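Local coordinates for muscarinic toxin-like protein 3 homolog (Ophiophagus hannah, PDB 3HH7) that is a homodimeric three-finger neurotoxin of king cobra venom that acts as a postsynaptic inhibitor of nicotinic acetylcholine receptors, at residues T1-T13 against R33-C45. Sequence-based numbering, arbitrary orientation.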
loop_
_atom_site.group_PDB
_atom_site.type_symbol
_atom_site.label_atom_id
_atom_site.label_comp_id
_atom_site.label_asym_id
_atom_site.label_seq_id
_atom_site.Cartn_x
_atom_site.Cartn_y
_atom_site.Cartn_z
ATOM N N THR A 1 -16.814 -3.054 -6.848
ATOM C CA THR A 1 -15.873 -2.394 -5.888
ATOM C C THR A 1 -16.393 -1.027 -5.453
ATOM O O THR A 1 -16.706 -0.186 -6.286
ATOM C CB THR A 1 -14.474 -2.229 -6.517
ATOM O OG1 THR A 1 -14.064 -3.473 -7.092
ATOM C CG2 THR A 1 -13.464 -1.813 -5.474
ATOM N N LYS A 2 -16.482 -0.829 -4.142
ATOM C CA LYS A 2 -16.838 0.455 -3.533
ATOM C C LYS A 2 -15.692 0.889 -2.623
ATOM O O LYS A 2 -15.267 0.145 -1.724
ATOM C CB LYS A 2 -18.147 0.330 -2.731
ATOM C CG LYS A 2 -18.485 1.516 -1.830
ATOM C CD LYS A 2 -19.921 1.426 -1.304
ATOM C CE LYS A 2 -20.159 0.147 -0.531
ATOM N NZ LYS A 2 -21.523 0.122 0.093
ATOM N N CYS A 3 -15.178 2.092 -2.874
ATOM C CA CYS A 3 -14.027 2.604 -2.147
ATOM C C CYS A 3 -14.377 3.913 -1.481
ATOM O O CYS A 3 -15.158 4.697 -2.020
ATOM C CB CYS A 3 -12.894 2.891 -3.131
ATOM S SG CYS A 3 -12.336 1.487 -4.075
ATOM N N TYR A 4 -13.748 4.188 -0.341
ATOM C CA TYR A 4 -13.759 5.550 0.176
ATOM C C TYR A 4 -13.064 6.474 -0.815
ATOM O O TYR A 4 -12.107 6.066 -1.484
ATOM C CB TYR A 4 -13.051 5.634 1.519
ATOM C CG TYR A 4 -13.810 4.974 2.638
ATOM C CD1 TYR A 4 -14.942 5.577 3.180
ATOM C CD2 TYR A 4 -13.400 3.750 3.152
ATOM C CE1 TYR A 4 -15.644 4.972 4.220
ATOM C CE2 TYR A 4 -14.100 3.138 4.174
ATOM C CZ TYR A 4 -15.220 3.755 4.702
ATOM O OH TYR A 4 -15.898 3.138 5.731
ATOM N N ASN A 5 -13.541 7.713 -0.917
ATOM C CA ASN A 5 -12.866 8.685 -1.777
ATOM C C ASN A 5 -12.692 10.064 -1.172
ATOM O O ASN A 5 -12.290 11.005 -1.867
ATOM C CB ASN A 5 -13.528 8.756 -3.166
ATOM C CG ASN A 5 -14.915 9.358 -3.130
ATOM O OD1 ASN A 5 -15.565 9.371 -2.088
ATOM N ND2 ASN A 5 -15.384 9.849 -4.276
ATOM N N HIS A 6 -12.966 10.176 0.126
ATOM C CA HIS A 6 -12.807 11.453 0.817
ATOM C C HIS A 6 -11.341 11.787 1.070
ATOM O O HIS A 6 -10.507 10.902 1.298
ATOM C CB HIS A 6 -13.615 11.491 2.122
ATOM C CG HIS A 6 -13.218 10.454 3.118
ATOM N ND1 HIS A 6 -13.400 9.105 2.894
ATOM C CD2 HIS A 6 -12.688 10.564 4.360
ATOM C CE1 HIS A 6 -12.968 8.429 3.943
ATOM N NE2 HIS A 6 -12.538 9.289 4.849
ATOM N N GLN A 7 -11.036 13.080 0.998
ATOM C CA GLN A 7 -9.696 13.583 1.260
ATOM C C GLN A 7 -9.441 13.825 2.736
ATOM O O GLN A 7 -10.269 14.407 3.436
ATOM C CB GLN A 7 -9.510 14.974 0.634
ATOM C CG GLN A 7 -9.650 15.039 -0.867
ATOM C CD GLN A 7 -10.069 16.418 -1.312
ATOM O OE1 GLN A 7 -11.193 16.845 -1.053
ATOM N NE2 GLN A 7 -9.170 17.131 -1.972
ATOM N N SER A 8 -8.247 13.442 3.177
ATOM C CA SER A 8 -7.756 13.774 4.508
ATOM C C SER A 8 -8.796 13.534 5.590
ATOM O O SER A 8 -9.259 12.409 5.779
ATOM C CB SER A 8 -7.282 15.228 4.554
ATOM O OG SER A 8 -6.306 15.477 3.556
ATOM N N THR A 9 -9.159 14.593 6.307
ATOM C CA THR A 9 -10.097 14.439 7.435
ATOM C C THR A 9 -11.537 14.898 7.149
ATOM O O THR A 9 -12.342 15.064 8.067
ATOM C CB THR A 9 -9.590 15.164 8.712
ATOM O OG1 THR A 9 -9.480 16.570 8.448
ATOM C CG2 THR A 9 -8.237 14.605 9.151
ATOM N N THR A 10 -11.865 15.081 5.876
ATOM C CA THR A 10 -13.217 15.495 5.472
ATOM C C THR A 10 -14.205 14.362 5.779
ATOM O O THR A 10 -13.778 13.234 6.040
ATOM C CB THR A 10 -13.254 15.869 3.979
ATOM O OG1 THR A 10 -13.000 14.709 3.179
ATOM C CG2 THR A 10 -12.199 16.931 3.665
ATOM N N PRO A 11 -15.519 14.660 5.798
ATOM C CA PRO A 11 -16.500 13.595 6.063
ATOM C C PRO A 11 -16.395 12.435 5.073
ATOM O O PRO A 11 -16.189 12.663 3.886
ATOM C CB PRO A 11 -17.841 14.310 5.885
ATOM C CG PRO A 11 -17.549 15.729 6.199
ATOM C CD PRO A 11 -16.172 15.975 5.643
ATOM N N GLU A 12 -16.531 11.203 5.563
ATOM C CA GLU A 12 -16.457 10.021 4.702
ATOM C C GLU A 12 -17.391 10.107 3.505
ATOM O O GLU A 12 -18.571 10.463 3.646
ATOM C CB GLU A 12 -16.847 8.770 5.480
ATOM C CG GLU A 12 -15.830 8.195 6.432
ATOM C CD GLU A 12 -16.315 6.847 6.971
ATOM O OE1 GLU A 12 -17.496 6.511 6.744
ATOM O OE2 GLU A 12 -15.523 6.124 7.601
ATOM N N THR A 13 -16.868 9.769 2.335
ATOM C CA THR A 13 -17.680 9.576 1.139
ATOM C C THR A 13 -17.178 8.350 0.402
ATOM O O THR A 13 -16.031 7.934 0.590
ATOM C CB THR A 13 -17.657 10.803 0.197
ATOM O OG1 THR A 13 -16.317 11.063 -0.235
ATOM C CG2 THR A 13 -18.198 12.039 0.921
ATOM N N ARG A 33 4.805 20.950 5.206
ATOM C CA ARG A 33 4.721 20.377 6.560
ATOM C C ARG A 33 3.340 19.770 6.815
ATOM O O ARG A 33 3.100 19.168 7.858
ATOM C CB ARG A 33 5.033 21.439 7.628
ATOM C CG ARG A 33 6.467 21.942 7.590
ATOM C CD ARG A 33 6.652 23.284 8.314
ATOM N NE ARG A 33 6.487 23.196 9.764
ATOM C CZ ARG A 33 5.470 23.697 10.457
ATOM N NH1 ARG A 33 4.472 24.330 9.857
ATOM N NH2 ARG A 33 5.449 23.553 11.770
ATOM N N GLU A 34 2.440 19.918 5.846
ATOM C CA GLU A 34 1.033 19.572 6.037
ATOM C C GLU A 34 0.712 18.175 5.532
ATOM O O GLU A 34 0.935 17.868 4.361
ATOM C CB GLU A 34 0.183 20.595 5.285
ATOM C CG GLU A 34 -1.298 20.390 5.378
ATOM C CD GLU A 34 -2.063 21.498 4.664
ATOM O OE1 GLU A 34 -1.437 22.275 3.915
ATOM O OE2 GLU A 34 -3.287 21.566 4.874
ATOM N N GLY A 35 0.175 17.336 6.413
ATOM C CA GLY A 35 -0.205 15.987 6.028
ATOM C C GLY A 35 -1.485 15.990 5.222
ATOM O O GLY A 35 -2.445 16.711 5.550
ATOM N N ARG A 36 -1.505 15.188 4.161
ATOM C CA ARG A 36 -2.703 15.048 3.353
ATOM C C ARG A 36 -2.927 13.601 3.001
ATOM O O ARG A 36 -1.966 12.827 2.933
ATOM C CB ARG A 36 -2.594 15.903 2.110
ATOM C CG ARG A 36 -2.539 17.382 2.463
ATOM C CD ARG A 36 -2.564 18.228 1.246
ATOM N NE ARG A 36 -3.880 18.274 0.639
ATOM C CZ ARG A 36 -4.096 18.576 -0.639
ATOM N NH1 ARG A 36 -3.075 18.842 -1.452
ATOM N NH2 ARG A 36 -5.334 18.603 -1.106
ATOM N N ILE A 37 -4.194 13.236 2.823
ATOM C CA ILE A 37 -4.569 11.873 2.454
ATOM C C ILE A 37 -5.487 11.940 1.254
ATOM O O ILE A 37 -6.401 12.764 1.219
ATOM C CB ILE A 37 -5.259 11.083 3.613
ATOM C CG1 ILE A 37 -4.339 10.992 4.831
ATOM C CG2 ILE A 37 -5.589 9.646 3.181
ATOM C CD1 ILE A 37 -5.004 10.345 6.030
ATOM N N GLU A 38 -5.192 11.121 0.250
ATOM C CA GLU A 38 -6.083 10.929 -0.887
ATOM C C GLU A 38 -6.598 9.495 -0.880
ATOM O O GLU A 38 -5.841 8.557 -0.580
ATOM C CB GLU A 38 -5.329 11.203 -2.177
ATOM C CG GLU A 38 -6.175 11.254 -3.439
ATOM C CD GLU A 38 -5.334 11.609 -4.648
ATOM O OE1 GLU A 38 -4.912 12.781 -4.750
ATOM O OE2 GLU A 38 -5.069 10.721 -5.486
ATOM N N ARG A 39 -7.882 9.319 -1.200
ATOM C CA ARG A 39 -8.490 7.997 -1.268
ATOM C C ARG A 39 -9.318 7.873 -2.534
ATOM O O ARG A 39 -9.910 8.847 -3.004
ATOM C CB ARG A 39 -9.440 7.799 -0.094
ATOM C CG ARG A 39 -8.795 7.875 1.271
ATOM C CD ARG A 39 -9.873 7.664 2.307
ATOM N NE ARG A 39 -9.398 7.707 3.691
ATOM C CZ ARG A 39 -9.207 8.817 4.404
ATOM N NH1 ARG A 39 -9.390 10.028 3.863
ATOM N NH2 ARG A 39 -8.798 8.718 5.659
ATOM N N GLY A 40 -9.410 6.667 -3.073
ATOM C CA GLY A 40 -10.328 6.444 -4.168
ATOM C C GLY A 40 -10.200 5.122 -4.905
ATOM O O GLY A 40 -9.498 4.212 -4.475
ATOM N N CYS A 41 -10.942 5.021 -6.001
ATOM C CA CYS A 41 -10.816 3.930 -6.961
ATOM C C CYS A 41 -9.604 4.128 -7.842
ATOM O O CYS A 41 -9.248 5.260 -8.195
ATOM C CB CYS A 41 -12.047 3.894 -7.871
ATOM S SG CYS A 41 -13.556 3.455 -7.063
ATOM N N THR A 42 -8.985 3.016 -8.223
ATOM C CA THR A 42 -7.871 3.056 -9.169
ATOM C C THR A 42 -7.684 1.705 -9.845
ATOM O O THR A 42 -8.110 0.680 -9.309
ATOM C CB THR A 42 -6.553 3.482 -8.477
ATOM O OG1 THR A 42 -5.522 3.694 -9.459
ATOM C CG2 THR A 42 -6.102 2.424 -7.445
ATOM N N PHE A 43 -7.057 1.714 -11.020
ATOM C CA PHE A 43 -6.663 0.471 -11.684
ATOM C C PHE A 43 -5.155 0.193 -11.570
ATOM O O PHE A 43 -4.654 -0.862 -12.005
ATOM C CB PHE A 43 -7.135 0.447 -13.158
ATOM C CG PHE A 43 -6.610 1.581 -14.006
ATOM C CD1 PHE A 43 -5.302 1.568 -14.485
ATOM C CD2 PHE A 43 -7.447 2.636 -14.372
ATOM C CE1 PHE A 43 -4.823 2.607 -15.286
ATOM C CE2 PHE A 43 -6.978 3.682 -15.181
ATOM C CZ PHE A 43 -5.667 3.665 -15.632
ATOM N N THR A 44 -4.438 1.143 -10.978
ATOM C CA THR A 44 -3.002 1.012 -10.721
ATOM C C THR A 44 -2.663 1.537 -9.319
ATOM O O THR A 44 -3.174 2.582 -8.890
ATOM C CB THR A 44 -2.153 1.720 -11.818
ATOM O OG1 THR A 44 -0.757 1.584 -11.526
ATOM C CG2 THR A 44 -2.495 3.183 -11.919
ATOM N N CYS A 45 -1.798 0.813 -8.614
ATOM C CA CYS A 45 -1.420 1.220 -7.267
ATOM C C CYS A 45 -0.451 2.398 -7.355
ATOM O O CYS A 45 0.567 2.278 -8.025
ATOM C CB CYS A 45 -0.787 0.041 -6.527
ATOM S SG CYS A 45 -0.557 0.362 -4.780
HETATM O O HOH W 1 -9.476 11.756 -1.727
HETATM O O HOH W 2 -8.165 10.389 8.022
#
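Arg-39 lays its guanidinium flat over one face of the His-6 imidazole, the planes 7° apart and their centres 3.9 Å from each other, while its CD sits over the same ring in a CH-pi contact. The side chain runs straight from CG to NE, then turns at chi4 (83°) to lie against the ring. In that position Arg-39 NH1 donates twice within the guanidinium plane: to His-6 O at 2.9 Å, from above that carbonyl's plane, and to Ser-8 O at 3.1 Å. Ile-37 CG2 closes the other guanidinium face, and NE donates to the backbone O of the C-terminal Gln-65; with the NH1 bonds and the stack, this fixes the group's rotation. Ser-8 binds both backbone polar atoms of Ile-37: its backbone N donates to Ile-37 O at 2.8 Å, and its side-chain OG accepts from Ile-37 N at 3.2 Å, nearly straight at 170°. A water bridges Asn-5 O and Arg-39 N. Nearer the disulfide core, Cys-3 SG lies 3.8 Å from Cys-41 SG, yet their disulfides are Cys-3 to Cys-24 and Cys-41 to Cys-17. The contact thus lays the first finger of this three-finger fold, the loop joining strands 2-4 and 14-16, along strand 34-42, an outer strand of the sheet with 23-31 and 52-58.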